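Local coordinates for protein alpha-L-rhamnosidase (Aspergillus terreus, PDB 6GSZ) that probably hydrolyses terminal non-reducing alpha-L-rhamnose residues in alpha-L-rhamnosides, at residues Gly520-Gly528 / Trp571-Trp581. Numbering follows the deposited sequence.
With BGC (beta-D-glucopyranose), chain B.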
# COMPACT_ATOMS: atom_id res chain seq x y z
N GLY A 520 8.76 -24.20 -4.05
CA GLY A 520 8.38 -25.03 -5.22
C GLY A 520 7.96 -24.22 -6.44
O GLY A 520 7.89 -24.77 -7.55
N GLU A 521 7.65 -22.94 -6.27
CA GLU A 521 7.16 -22.12 -7.37
C GLU A 521 8.29 -21.85 -8.37
O GLU A 521 9.37 -21.46 -7.96
CB GLU A 521 6.58 -20.82 -6.84
CG GLU A 521 5.36 -21.05 -5.96
CD GLU A 521 4.92 -19.84 -5.16
OE1 GLU A 521 3.66 -19.66 -4.96
OE2 GLU A 521 5.78 -19.04 -4.80
N THR A 522 8.03 -22.05 -9.65
CA THR A 522 9.03 -21.79 -10.68
C THR A 522 8.99 -20.33 -11.12
O THR A 522 7.98 -19.65 -10.96
CB THR A 522 8.85 -22.77 -11.85
OG1 THR A 522 7.55 -22.68 -12.40
CG2 THR A 522 9.13 -24.19 -11.39
N PRO A 523 10.11 -19.78 -11.64
CA PRO A 523 10.18 -18.35 -11.96
C PRO A 523 9.19 -17.94 -13.06
O PRO A 523 9.05 -18.63 -14.07
CB PRO A 523 11.62 -18.18 -12.47
CG PRO A 523 12.37 -19.37 -11.89
CD PRO A 523 11.38 -20.49 -11.88
N THR A 524 8.53 -16.78 -12.87
CA THR A 524 7.54 -16.28 -13.85
C THR A 524 7.85 -14.83 -14.23
O THR A 524 8.31 -14.02 -13.41
CB THR A 524 6.11 -16.39 -13.33
OG1 THR A 524 5.91 -15.63 -12.13
CG2 THR A 524 5.74 -17.84 -13.11
N SER A 525 7.47 -14.49 -15.46
CA SER A 525 7.51 -13.11 -15.94
C SER A 525 6.39 -12.32 -15.26
O SER A 525 5.41 -12.92 -14.79
CB SER A 525 7.33 -13.06 -17.43
OG SER A 525 6.01 -13.41 -17.78
N ILE A 526 6.58 -11.01 -15.15
CA ILE A 526 5.63 -10.00 -14.62
C ILE A 526 5.58 -10.07 -13.08
O ILE A 526 5.83 -9.08 -12.44
CB ILE A 526 4.22 -10.07 -15.25
CG1 ILE A 526 4.30 -10.11 -16.79
CG2 ILE A 526 3.38 -8.89 -14.76
CD1 ILE A 526 2.99 -10.40 -17.44
N TRP A 527 5.19 -11.23 -12.56
CA TRP A 527 5.21 -11.55 -11.13
C TRP A 527 6.67 -11.53 -10.66
O TRP A 527 7.00 -10.65 -9.86
CB TRP A 527 4.51 -12.91 -10.93
CG TRP A 527 3.02 -12.77 -10.86
CD1 TRP A 527 2.25 -12.88 -9.74
CD2 TRP A 527 2.09 -12.50 -11.93
NE1 TRP A 527 0.94 -12.66 -10.03
CE2 TRP A 527 0.81 -12.40 -11.37
CE3 TRP A 527 2.21 -12.29 -13.31
CZ2 TRP A 527 -0.34 -12.14 -12.12
CZ3 TRP A 527 1.08 -12.01 -14.05
CH2 TRP A 527 -0.19 -11.95 -13.47
N GLY A 528 7.55 -12.34 -11.23
CA GLY A 528 8.92 -12.30 -10.79
C GLY A 528 9.59 -10.96 -11.10
O GLY A 528 10.46 -10.50 -10.37
N TRP A 571 13.01 -16.74 -22.57
CA TRP A 571 12.46 -17.65 -21.59
C TRP A 571 12.46 -19.09 -22.10
O TRP A 571 12.12 -19.38 -23.23
CB TRP A 571 11.05 -17.24 -21.20
CG TRP A 571 10.93 -16.24 -20.09
CD1 TRP A 571 10.78 -14.89 -20.20
CD2 TRP A 571 10.96 -16.50 -18.69
NE1 TRP A 571 10.71 -14.29 -18.99
CE2 TRP A 571 10.80 -15.26 -18.02
CE3 TRP A 571 11.04 -17.67 -17.92
CZ2 TRP A 571 10.74 -15.16 -16.63
CZ3 TRP A 571 11.02 -17.57 -16.55
CH2 TRP A 571 10.85 -16.33 -15.92
N ASP A 572 12.74 -20.00 -21.17
CA ASP A 572 12.56 -21.43 -21.40
C ASP A 572 11.06 -21.70 -21.65
O ASP A 572 10.20 -21.27 -20.86
CB ASP A 572 13.10 -22.20 -20.19
CG ASP A 572 12.89 -23.70 -20.19
OD1 ASP A 572 11.84 -24.17 -20.64
OD2 ASP A 572 13.79 -24.35 -19.69
N ARG A 573 10.76 -22.34 -22.78
CA ARG A 573 9.37 -22.49 -23.23
C ARG A 573 8.66 -23.68 -22.55
O ARG A 573 7.56 -24.03 -22.98
CB ARG A 573 9.30 -22.55 -24.76
CG ARG A 573 9.48 -21.20 -25.45
CD ARG A 573 10.90 -20.84 -25.72
NE ARG A 573 10.90 -19.78 -26.73
CZ ARG A 573 10.85 -18.47 -26.48
NH1 ARG A 573 10.81 -18.02 -25.23
NH2 ARG A 573 10.85 -17.61 -27.51
N SER A 574 9.28 -24.29 -21.53
CA SER A 574 8.60 -25.32 -20.75
C SER A 574 8.15 -24.78 -19.38
O SER A 574 7.64 -25.55 -18.56
CB SER A 574 9.48 -26.51 -20.60
OG SER A 574 10.58 -26.27 -19.71
N THR A 575 8.33 -23.49 -19.13
CA THR A 575 8.00 -22.93 -17.83
C THR A 575 6.52 -22.54 -17.70
O THR A 575 5.89 -22.05 -18.60
CB THR A 575 8.83 -21.68 -17.55
OG1 THR A 575 8.76 -20.73 -18.62
CG2 THR A 575 10.28 -22.01 -17.28
N PHE A 576 5.96 -22.80 -16.51
CA PHE A 576 4.71 -22.22 -16.12
C PHE A 576 4.80 -20.69 -16.24
O PHE A 576 5.80 -20.09 -15.77
CB PHE A 576 4.36 -22.65 -14.69
CG PHE A 576 3.15 -21.92 -14.18
CD1 PHE A 576 1.88 -22.28 -14.62
CD2 PHE A 576 3.28 -20.79 -13.41
CE1 PHE A 576 0.77 -21.56 -14.22
CE2 PHE A 576 2.17 -20.07 -13.02
CZ PHE A 576 0.91 -20.43 -13.44
N GLN A 577 3.71 -20.09 -16.71
CA GLN A 577 3.62 -18.64 -16.76
C GLN A 577 2.18 -18.18 -16.46
O GLN A 577 1.21 -18.80 -16.94
CB GLN A 577 4.07 -18.07 -18.10
CG GLN A 577 5.52 -18.33 -18.44
CD GLN A 577 6.51 -17.61 -17.56
OE1 GLN A 577 6.18 -16.60 -16.91
NE2 GLN A 577 7.76 -18.09 -17.60
N TRP A 578 2.04 -17.13 -15.63
CA TRP A 578 0.79 -16.39 -15.46
C TRP A 578 0.46 -15.56 -16.71
O TRP A 578 -0.69 -15.57 -17.23
CB TRP A 578 0.86 -15.46 -14.24
CG TRP A 578 1.20 -16.13 -12.94
CD1 TRP A 578 2.38 -16.08 -12.25
CD2 TRP A 578 0.33 -16.99 -12.18
NE1 TRP A 578 2.30 -16.87 -11.13
CE2 TRP A 578 1.06 -17.39 -11.05
CE3 TRP A 578 -0.98 -17.42 -12.34
CZ2 TRP A 578 0.50 -18.23 -10.08
CZ3 TRP A 578 -1.53 -18.25 -11.39
CH2 TRP A 578 -0.79 -18.63 -10.27
N ALA A 579 1.48 -14.83 -17.18
CA ALA A 579 1.43 -13.99 -18.42
C ALA A 579 0.17 -13.12 -18.39
O ALA A 579 -0.06 -12.41 -17.41
CB ALA A 579 1.59 -14.84 -19.65
N ASP A 580 -0.59 -13.05 -19.51
CA ASP A 580 -1.71 -12.10 -19.58
C ASP A 580 -2.96 -12.66 -18.89
O ASP A 580 -4.01 -12.84 -19.50
CB ASP A 580 -2.00 -11.65 -21.01
CG ASP A 580 -2.77 -10.33 -21.07
OD1 ASP A 580 -2.64 -9.49 -20.13
OD2 ASP A 580 -3.51 -10.13 -22.08
N TRP A 581 -2.83 -12.79 -17.57
CA TRP A 581 -3.85 -13.32 -16.67
C TRP A 581 -5.14 -12.52 -16.79
O TRP A 581 -5.11 -11.31 -16.78
CB TRP A 581 -3.25 -13.24 -15.26
CG TRP A 581 -4.05 -13.84 -14.15
CD1 TRP A 581 -4.74 -13.14 -13.18
CD2 TRP A 581 -4.23 -15.23 -13.87
NE1 TRP A 581 -5.33 -14.02 -12.32
CE2 TRP A 581 -5.03 -15.30 -12.71
CE3 TRP A 581 -3.77 -16.42 -14.45
CZ2 TRP A 581 -5.37 -16.52 -12.12
CZ3 TRP A 581 -4.16 -17.62 -13.89
CH2 TRP A 581 -4.93 -17.66 -12.73
C2 BGC B . -3.84 -12.35 -7.96
C3 BGC B . -3.08 -12.81 -9.17
C4 BGC B . -2.71 -14.27 -9.24
C5 BGC B . -3.94 -14.98 -8.94
C6 BGC B . -3.58 -16.45 -9.06
C1 BGC B . -4.99 -13.30 -7.68
O1 BGC B . -5.76 -12.77 -6.62
O2 BGC B . -4.59 -11.20 -8.26
O3 BGC B . -1.89 -12.23 -9.13
O4 BGC B . -2.11 -14.75 -10.47
O5 BGC B . -4.56 -14.66 -7.65
O6 BGC B . -4.71 -17.22 -8.63
O HOH W 1 7.82 -21.00 -14.31
O HOH W 2 7.31 -24.51 -14.44
O HOH W 3 4.08 -15.08 -15.95
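W571 lays the far end of its indole against the backbone of 523-525: CZ3 lies 3.3 Å from P523 O, CZ2 packs near S525 N, and P523 CB sits in plane at the ring edge. A type I turn from D572 to T575, whose start is an Asx turn, then brings the chain back. The backbone of F576 is tied to the other loop by two waters. Water 1 gives hydrogen bonds to both P523 O and F576 O and accepts one from T522 OG1, while water 2 connects that hydroxyl to F576 N; T524 CG2 rests 3.5 Å from F576 O and also lies near F576 CD2. Q577 makes the direct polar link. Its chain bends at chi2 (-68°), turning the amide so that S525 N donates to OE1 at 2.9 Å, nearly straight and on a lone pair; NE2 donates to T575 OG1, which fixes the rotation of the amide. Water 3 also donates to OE1, and S525 OG turns to S602 of helix 598-619. Both segments lie in loops between helices of the six-hairpin glycosidase domain, an (alpha/alpha)6 barrel, and their tryptophans W527, W578 and W581 line the pocket that holds glucose. W578 places CB over the W527 six-membered ring, 3.6 Å from its centroid, in a CH-pi contact; the two five-membered rings meet obliquely, with planes at 35°. One face of the W578 indole carries glucose O4, the other is covered by F576 CE2, and T524 OG1 lies near the ring plane at its edge. Beyond A579, whose O approaches the W527 edge, W581 sets CB 3.8 Å from W527 CH2 and turns a ring face to glucose O4, while W527 NE1 donates to glucose O3 at 3.0 Å.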